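Local coordinates for protein lysine/ornithine decarboxylase (Vibrio vulnificus, PDB 2PLJ) that decarboxylates lysine and ornithine, yielding cadaverine and putrescine, with a pyridoxal phosphate cofactor in a beta/alpha-barrel fold, at residues Leu58-Cys62 and Asp63-Gln67; Glu237-Glu241 and Arg242-Ala246; Ser279-Pro282 and Glu283-Val287; Pro339-Thr342 and Ile343-Gly347. All blocks are in the same frame, centred on the assembly; numbering follows the deposited sequence.

Contact 1. Residues Leu58-Cys62 and Asp63-Gln67; sequences LLLDC and DVIRQ
D61 caps the helix that begins directly after it: its OD1 accepts the backbone N of D63 at 3.0 Å, with the donor standing above the carboxylate plane. The CG of D61 lies opposite the backbone N (chi1 -178°), which turns the carboxylate forward toward the first helical turn. The backbone O of D61 adds a bond from V64 N, at 3.0 Å, and a weaker one from I65 N, while R66 N reaches C62 O at 3.1 Å in a nearly straight bond (169°). The inner side is the close-packed, buried one. There the CD1 of L60 meets CG1 of I65 at 4.1 Å, the two side chains crossing near a right angle; C62 leans on V92 and T96 of helix 91-100, and I65 on L97 of the same helix. R66 folds back through a bend at chi3 (-74°), so that one face of its guanidinium is covered by C62 O, which lies over its centre, 3.6 Å from the plane, while D63 OD1 sits at its edge, 2.6 Å from NH2, in a salt bridge. The outer side is looser and wetter: a water donates to D61 OD2 and D63 OD2, joining two partly exposed carboxylates. N408 adds partners, its ND2 bonding D61 OD1 and its O accepting from R66 NH2. The step leads from the mixed beta sheet into helix 62-75, which precedes the first barrel strand. D61 OD1 and D63 OD2, 3.7 Å apart, would repel, but the shared water, with R66 for D63 and the D63 N-H and N408 for D61, would probably offset this.

Contact 2. Residues Glu237-Glu241 and Arg242-Ala246; sequences EQVVE and RGLPA
The guanidinium of R242 has the backbone O of Q238 placed obliquely to it, and the closer touch is made by the aliphatic stem: CG of R242 comes within 3.2 Å of Q238 O. The stem is extended from CG to NE, carrying the charged end past Q238 to helix 191-203, where NH1 forms a long, weak ion pair with E199 and the side chain rests on L195. Among the flat peptide groups, V240 O is met from well above its carbonyl plane, 66° out of it, by the N of G243 at 3.0 Å. V239 O is approached much closer to its plane by L244 N, also at 3.0 Å, and takes a further weak bond from R242 N. R242 N bonds mainly to Q238 O, at 2.9 Å, the last ordinary helical step. The bonds L244 N to V239 O and G243 N to V240 O, with positive phi at G243 (74°), make a Schellman motif, which closes helix 223-241 and turns the chain into the loop toward barrel strand 249-251. Side-chain contacts follow the turn. V239, the buried member, points its CG1 across L244 at about a right angle, 3.6 Å from CB; the same methyl makes a close van der Waals contact with the carbonyl P245 O at 3.2 Å. This is the branch set opposite the backbone N (chi1 171°); L195 of helix 191-203 also touches the V239 side chain, and K202 of that helix touches L244. On the exposed flank, CG2 of V240 meets CB of A246 at 3.8 Å as the chain comes back alongside the helix.

Contact 3. Residues Ser279-Pro282 and Glu283-Val287; sequences SLLP and ETVHV
P282 and V285 are the first and last residues of a type I beta turn in the loop that delivers the chain from helix 267-278 to strand 286-289, the eighth strand of the beta/alpha barrel. The hydrogen bonding is brief: V285 N reaches P282 O at 3.1 Å, almost straight (161°), though it stands above the carbonyl plane instead of within it. A water donates to the same P282 O and to V285 O, so it bridges the two ends of the turn and gives P282 O a second donor.

Apolar packing on the inner side joins L281 to both valines. L281 sends CD1 across V287, 3.8 Å from CG2, the two side chains meeting at about a right angle, and the same methyl lies more loosely against CG1 of V285. At the exposed edge, CG2 of V285 touches CD of P282 at 4.0 Å. M236 of helix 223-241 also touches V285, and L250 of strand 249-251 touches L281.

Van der Waals contacts bring in the exposed E283 and T284. T284 OG1 lies 3.7 Å from P282 CB. The bend of E283 at chi2 (92°) curls its carboxylate back toward the P282 backbone, bringing OE1 to 3.6 Å from P282 C, while the backbone N of E283 is buried without a hydrogen-bonding partner.

Contact 4. Residues Pro339-Thr342 and Ile343-Gly347; sequences PLTT and IKQGG
T342 keeps beta backbone angles at the end of strand 340-342, and the chain then turns at I343, whose helical backbone angles (-67°/-47°) break the strand before K344 and Q345 return to extended values. The turn brings the K344 carbonyl round to the side of T342, where T342 OG1 donates to K344 O at 2.7 Å in the carbonyl plane. With OG1 held between the backbone N and the carbonyl carbon (chi1 53°), the hydroxyl faces the returning chain. Q345 completes the link from its own side: bent at chi2, it swings its amide back so that NE2 donates to T342 O at 3.0 Å in a nearly straight bond, with the acceptor lying close to the amide plane. A water donates to T342 OG1 and weakly accepts from Q345 NE2, spanning the two groups. I343 packs against I43 and I46 of helix 40-53. K344 NZ is paired in a salt bridge with D378. T342 is buried against L371 and P372, whereas Q345 is exposed. These side-chain-to-backbone bonds lie where strand 340-342, paired antiparallel with strand 379-382, passes into the loop before strand 349-355, in the beta domain that accompanies the barrel in this decarboxylase family.

Contacts 1 and 4 are partly buried and belong to the same mixed sheet, their nearest atoms about 9 Å apart; contacts 2 and 3 lie on the surface of the beta/alpha barrel, about 6 Å apart at their nearest atoms and both involving helix 223-241. Position and chemistry differ together. Contact 1, where a strand enters a helix, depends on carboxylates and a buried arginine, while contact 4, where a strand gives way to a loop, uses a hydroxyl and an amide. The two surface contacts are both helix-to-strand connections, relying mainly on backbone bonds and aliphatic packing. Contacts 2 and 4 lie on opposite sides of the chain's centre.

Contact 1. Residues Leu58-Cys62 and Asp63-Gln67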
# COMPACT_ATOMS: atom_id res chain seq x y z
N LEU A 58 -0.67 -17.04 0.99
CA LEU A 58 -2.10 -16.84 1.22
C LEU A 58 -2.81 -18.10 0.68
O LEU A 58 -2.71 -18.40 -0.51
CB LEU A 58 -2.57 -15.59 0.49
CG LEU A 58 -2.00 -14.28 1.05
CD1 LEU A 58 -2.26 -13.17 0.07
CD2 LEU A 58 -2.67 -13.92 2.37
N LEU A 59 -3.50 -18.83 1.56
CA LEU A 59 -4.19 -20.05 1.16
C LEU A 59 -5.64 -19.72 0.83
O LEU A 59 -6.41 -19.34 1.71
CB LEU A 59 -4.09 -21.14 2.23
CG LEU A 59 -2.67 -21.45 2.73
CD1 LEU A 59 -2.73 -22.56 3.79
CD2 LEU A 59 -1.75 -21.83 1.55
N LEU A 60 -6.00 -19.86 -0.43
CA LEU A 60 -7.34 -19.55 -0.91
C LEU A 60 -8.16 -20.83 -1.07
O LEU A 60 -7.80 -21.74 -1.83
CB LEU A 60 -7.24 -18.83 -2.26
CG LEU A 60 -8.54 -18.75 -3.08
CD1 LEU A 60 -9.56 -17.88 -2.30
CD2 LEU A 60 -8.22 -18.15 -4.47
N ASP A 61 -9.26 -20.90 -0.33
CA ASP A 61 -10.08 -22.11 -0.35
C ASP A 61 -11.36 -21.82 -1.15
O ASP A 61 -12.28 -21.11 -0.66
CB ASP A 61 -10.42 -22.56 1.08
CG ASP A 61 -11.24 -23.86 1.12
OD1 ASP A 61 -11.61 -24.37 0.03
OD2 ASP A 61 -11.53 -24.35 2.24
N CYS A 62 -11.44 -22.34 -2.39
CA CYS A 62 -12.63 -22.10 -3.25
C CYS A 62 -13.95 -22.63 -2.68
O CYS A 62 -15.01 -22.18 -3.06
CB CYS A 62 -12.41 -22.67 -4.65
SG CYS A 62 -11.05 -21.79 -5.48
N ASP A 63 -13.87 -23.62 -1.79
CA ASP A 63 -15.08 -24.13 -1.12
C ASP A 63 -15.72 -23.00 -0.31
O ASP A 63 -16.96 -22.88 -0.23
CB ASP A 63 -14.73 -25.29 -0.19
CG ASP A 63 -14.43 -26.58 -0.93
OD1 ASP A 63 -14.97 -26.80 -2.06
OD2 ASP A 63 -13.70 -27.41 -0.35
N VAL A 64 -14.89 -22.16 0.29
CA VAL A 64 -15.41 -21.07 1.14
C VAL A 64 -16.00 -19.97 0.26
O VAL A 64 -17.03 -19.41 0.58
CB VAL A 64 -14.32 -20.54 2.11
CG1 VAL A 64 -14.85 -19.31 2.90
CG2 VAL A 64 -13.90 -21.65 3.10
N ILE A 65 -15.36 -19.71 -0.89
CA ILE A 65 -15.94 -18.79 -1.90
C ILE A 65 -17.39 -19.25 -2.23
O ILE A 65 -18.34 -18.45 -2.17
CB ILE A 65 -15.07 -18.75 -3.20
CG1 ILE A 65 -13.65 -18.15 -2.93
CG2 ILE A 65 -15.82 -17.97 -4.33
CD1 ILE A 65 -13.64 -16.70 -2.37
N ARG A 66 -17.54 -20.51 -2.56
CA ARG A 66 -18.88 -21.05 -2.86
C ARG A 66 -19.83 -20.97 -1.65
O ARG A 66 -20.99 -20.57 -1.80
CB ARG A 66 -18.77 -22.47 -3.40
CG ARG A 66 -18.20 -22.54 -4.81
CD ARG A 66 -18.23 -24.00 -5.31
NE ARG A 66 -17.19 -24.79 -4.65
CZ ARG A 66 -15.98 -24.99 -5.16
NH1 ARG A 66 -15.65 -24.49 -6.36
NH2 ARG A 66 -15.11 -25.72 -4.47
N GLN A 67 -19.35 -21.39 -0.48
CA GLN A 67 -20.17 -21.31 0.75
C GLN A 67 -20.72 -19.91 1.00
O GLN A 67 -21.91 -19.73 1.33
CB GLN A 67 -19.31 -21.70 1.96
CG GLN A 67 -19.12 -23.20 2.06
CD GLN A 67 -18.00 -23.56 3.01
OE1 GLN A 67 -17.75 -22.85 4.01
NE2 GLN A 67 -17.31 -24.67 2.72
O HOH W 1 -12.74 -26.79 2.08

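Contact 2. Residues Glu237-Glu241 and Arg242-Ala246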
# COMPACT_ATOMS: atom_id res chain seq x y z
N GLU A 237 -40.92 6.52 -7.55
CA GLU A 237 -42.30 7.05 -7.61
C GLU A 237 -42.36 8.46 -8.20
O GLU A 237 -43.26 8.77 -9.02
CB GLU A 237 -42.94 7.03 -6.21
CG GLU A 237 -43.17 5.62 -5.67
CD GLU A 237 -43.50 5.55 -4.17
OE1 GLU A 237 -43.87 6.59 -3.56
OE2 GLU A 237 -43.36 4.43 -3.60
N GLN A 238 -41.41 9.31 -7.81
CA GLN A 238 -41.31 10.69 -8.33
C GLN A 238 -41.01 10.72 -9.82
O GLN A 238 -41.57 11.55 -10.53
CB GLN A 238 -40.26 11.51 -7.59
CG GLN A 238 -40.61 11.84 -6.14
CD GLN A 238 -41.86 12.70 -6.00
OE1 GLN A 238 -42.10 13.64 -6.78
NE2 GLN A 238 -42.68 12.38 -5.01
N VAL A 239 -40.13 9.82 -10.28
CA VAL A 239 -39.87 9.68 -11.72
C VAL A 239 -41.16 9.43 -12.51
O VAL A 239 -41.44 10.12 -13.50
CB VAL A 239 -38.86 8.55 -11.98
CG1 VAL A 239 -38.74 8.24 -13.47
CG2 VAL A 239 -37.50 8.93 -11.39
N VAL A 240 -41.94 8.44 -12.07
CA VAL A 240 -43.22 8.08 -12.70
C VAL A 240 -44.23 9.24 -12.64
O VAL A 240 -44.94 9.53 -13.63
CB VAL A 240 -43.81 6.80 -12.03
CG1 VAL A 240 -45.32 6.64 -12.32
CG2 VAL A 240 -43.01 5.57 -12.46
N GLU A 241 -44.29 9.91 -11.49
CA GLU A 241 -45.23 11.02 -11.30
C GLU A 241 -44.88 12.21 -12.19
O GLU A 241 -45.76 12.97 -12.60
CB GLU A 241 -45.28 11.44 -9.82
CG GLU A 241 -45.98 10.42 -8.92
CD GLU A 241 -47.37 10.01 -9.43
OE1 GLU A 241 -47.59 8.80 -9.69
OE2 GLU A 241 -48.24 10.90 -9.60
N ARG A 242 -43.59 12.37 -12.48
CA ARG A 242 -43.11 13.39 -13.40
C ARG A 242 -43.30 13.01 -14.88
O ARG A 242 -42.92 13.78 -15.76
CB ARG A 242 -41.64 13.73 -13.13
CG ARG A 242 -41.42 14.50 -11.85
CD ARG A 242 -39.99 14.97 -11.75
NE ARG A 242 -39.70 15.64 -10.48
CZ ARG A 242 -38.59 16.33 -10.24
NH1 ARG A 242 -37.66 16.49 -11.18
NH2 ARG A 242 -38.40 16.89 -9.05
N GLY A 243 -43.88 11.84 -15.13
CA GLY A 243 -44.09 11.37 -16.50
C GLY A 243 -42.84 10.89 -17.23
O GLY A 243 -42.83 10.78 -18.46
N LEU A 244 -41.79 10.59 -16.47
CA LEU A 244 -40.52 10.10 -17.04
C LEU A 244 -40.56 8.56 -17.15
O LEU A 244 -41.38 7.92 -16.50
CB LEU A 244 -39.34 10.56 -16.18
CG LEU A 244 -39.03 12.06 -16.10
CD1 LEU A 244 -38.14 12.38 -14.91
CD2 LEU A 244 -38.41 12.60 -17.39
N PRO A 245 -39.70 7.97 -18.01
CA PRO A 245 -39.69 6.50 -18.10
C PRO A 245 -39.47 5.84 -16.72
O PRO A 245 -38.57 6.25 -15.99
CB PRO A 245 -38.51 6.19 -19.03
CG PRO A 245 -38.31 7.44 -19.82
CD PRO A 245 -38.74 8.59 -18.95
N ALA A 246 -40.30 4.85 -16.39
CA ALA A 246 -40.19 4.14 -15.11
C ALA A 246 -38.87 3.39 -14.99
O ALA A 246 -38.38 2.82 -15.98
CB ALA A 246 -41.37 3.16 -14.93

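Contact 3. Residues Ser279-Pro282 and Glu283-Val287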
# COMPACT_ATOMS: atom_id res chain seq x y z
N SER A 279 -39.48 -5.69 -0.61
CA SER A 279 -40.83 -6.17 -0.89
C SER A 279 -41.82 -5.03 -1.19
O SER A 279 -42.90 -5.25 -1.77
CB SER A 279 -41.33 -7.06 0.25
OG SER A 279 -41.94 -6.30 1.27
N LEU A 280 -41.48 -3.81 -0.77
CA LEU A 280 -42.37 -2.67 -0.99
C LEU A 280 -42.22 -2.09 -2.40
O LEU A 280 -43.05 -1.28 -2.82
CB LEU A 280 -42.16 -1.58 0.06
CG LEU A 280 -42.51 -2.01 1.50
CD1 LEU A 280 -42.16 -0.91 2.50
CD2 LEU A 280 -43.98 -2.40 1.62
N LEU A 281 -41.15 -2.50 -3.11
CA LEU A 281 -40.91 -2.05 -4.48
C LEU A 281 -41.99 -2.59 -5.43
O LEU A 281 -42.56 -3.65 -5.18
CB LEU A 281 -39.52 -2.47 -4.98
CG LEU A 281 -38.28 -1.88 -4.29
CD1 LEU A 281 -37.07 -2.77 -4.58
CD2 LEU A 281 -38.01 -0.45 -4.72
N PRO A 282 -42.26 -1.86 -6.54
CA PRO A 282 -43.12 -2.39 -7.60
C PRO A 282 -42.57 -3.73 -8.09
O PRO A 282 -41.34 -3.97 -8.07
CB PRO A 282 -43.00 -1.36 -8.72
CG PRO A 282 -42.59 -0.13 -8.07
CD PRO A 282 -41.76 -0.51 -6.87
N GLU A 283 -43.48 -4.59 -8.54
CA GLU A 283 -43.11 -5.93 -9.00
C GLU A 283 -42.25 -5.84 -10.27
O GLU A 283 -41.52 -6.77 -10.56
CB GLU A 283 -44.36 -6.78 -9.29
CG GLU A 283 -45.42 -6.76 -8.19
CD GLU A 283 -46.48 -5.66 -8.39
OE1 GLU A 283 -46.13 -4.45 -8.41
OE2 GLU A 283 -47.68 -6.02 -8.50
N THR A 284 -42.35 -4.72 -10.98
CA THR A 284 -41.59 -4.45 -12.21
C THR A 284 -40.13 -3.99 -11.97
O THR A 284 -39.41 -3.67 -12.94
CB THR A 284 -42.27 -3.36 -13.05
OG1 THR A 284 -42.33 -2.15 -12.30
CG2 THR A 284 -43.68 -3.79 -13.49
N VAL A 285 -39.71 -3.91 -10.71
CA VAL A 285 -38.30 -3.55 -10.38
C VAL A 285 -37.55 -4.81 -10.00
O VAL A 285 -38.03 -5.63 -9.21
CB VAL A 285 -38.20 -2.53 -9.21
CG1 VAL A 285 -36.71 -2.30 -8.79
CG2 VAL A 285 -38.89 -1.21 -9.56
N HIS A 286 -36.40 -5.01 -10.60
CA HIS A 286 -35.57 -6.07 -10.09
C HIS A 286 -34.34 -5.52 -9.43
O HIS A 286 -33.94 -4.35 -9.63
CB HIS A 286 -35.22 -7.06 -11.16
CG HIS A 286 -34.18 -6.58 -12.11
ND1 HIS A 286 -34.44 -5.66 -13.09
CD2 HIS A 286 -32.89 -6.95 -12.25
CE1 HIS A 286 -33.33 -5.46 -13.80
NE2 HIS A 286 -32.38 -6.22 -13.30
N VAL A 287 -33.75 -6.37 -8.60
CA VAL A 287 -32.81 -5.90 -7.62
C VAL A 287 -31.46 -6.60 -7.83
O VAL A 287 -31.42 -7.80 -8.07
CB VAL A 287 -33.35 -6.13 -6.19
CG1 VAL A 287 -32.36 -5.57 -5.13
CG2 VAL A 287 -34.74 -5.47 -6.03
O HOH W 2 -39.45 -5.90 -7.13

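Contact 4. Residues Pro339-Thr342 and Ile343-Gly347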
# COMPACT_ATOMS: atom_id res chain seq x y z
N PRO A 339 -7.96 -11.93 13.26
CA PRO A 339 -7.56 -12.94 14.27
C PRO A 339 -6.20 -13.51 13.85
O PRO A 339 -5.99 -13.79 12.68
CB PRO A 339 -8.65 -14.02 14.17
CG PRO A 339 -9.77 -13.41 13.32
CD PRO A 339 -9.15 -12.34 12.48
N LEU A 340 -5.31 -13.66 14.81
CA LEU A 340 -3.96 -14.20 14.59
C LEU A 340 -3.73 -15.38 15.52
O LEU A 340 -4.16 -15.37 16.68
CB LEU A 340 -2.90 -13.12 14.85
CG LEU A 340 -2.92 -11.85 13.97
CD1 LEU A 340 -1.98 -10.79 14.54
CD2 LEU A 340 -2.62 -12.17 12.52
N THR A 341 -3.04 -16.40 15.02
CA THR A 341 -2.69 -17.54 15.85
C THR A 341 -1.32 -18.07 15.44
O THR A 341 -0.68 -17.55 14.50
CB THR A 341 -3.84 -18.62 15.84
OG1 THR A 341 -3.63 -19.58 16.88
CG2 THR A 341 -3.97 -19.31 14.48
N THR A 342 -0.86 -19.09 16.15
CA THR A 342 0.39 -19.74 15.83
C THR A 342 0.13 -21.23 15.81
O THR A 342 -0.83 -21.69 16.45
CB THR A 342 1.48 -19.41 16.89
OG1 THR A 342 0.97 -19.72 18.20
CG2 THR A 342 1.83 -17.94 16.81
N ILE A 343 0.94 -21.97 15.06
CA ILE A 343 0.84 -23.44 15.10
C ILE A 343 1.28 -23.90 16.48
O ILE A 343 0.57 -24.69 17.12
CB ILE A 343 1.62 -24.12 13.95
CG1 ILE A 343 0.93 -23.81 12.61
CG2 ILE A 343 1.72 -25.66 14.18
CD1 ILE A 343 1.76 -24.16 11.39
N LYS A 344 2.40 -23.37 16.96
CA LYS A 344 2.90 -23.65 18.32
C LYS A 344 1.88 -23.22 19.36
O LYS A 344 1.41 -22.08 19.35
CB LYS A 344 4.22 -22.94 18.57
CG LYS A 344 5.38 -23.56 17.83
CD LYS A 344 6.62 -23.65 18.70
CE LYS A 344 7.68 -24.44 17.97
NZ LYS A 344 9.02 -23.82 18.13
N GLN A 345 1.53 -24.15 20.24
CA GLN A 345 0.53 -23.91 21.29
C GLN A 345 0.99 -24.52 22.61
O GLN A 345 1.74 -25.50 22.62
CB GLN A 345 -0.83 -24.50 20.88
CG GLN A 345 -1.52 -23.77 19.71
CD GLN A 345 -2.08 -22.41 20.12
OE1 GLN A 345 -2.68 -22.27 21.19
NE2 GLN A 345 -1.88 -21.40 19.26
N GLY A 346 0.55 -23.94 23.72
CA GLY A 346 0.86 -24.48 25.04
C GLY A 346 2.14 -23.95 25.66
O GLY A 346 3.00 -23.38 24.99
N GLY A 347 2.27 -24.13 26.97
CA GLY A 347 3.38 -23.53 27.70
C GLY A 347 3.18 -22.04 27.96
O GLY A 347 2.09 -21.51 27.79
O HOH W 3 -1.14 -18.41 19.56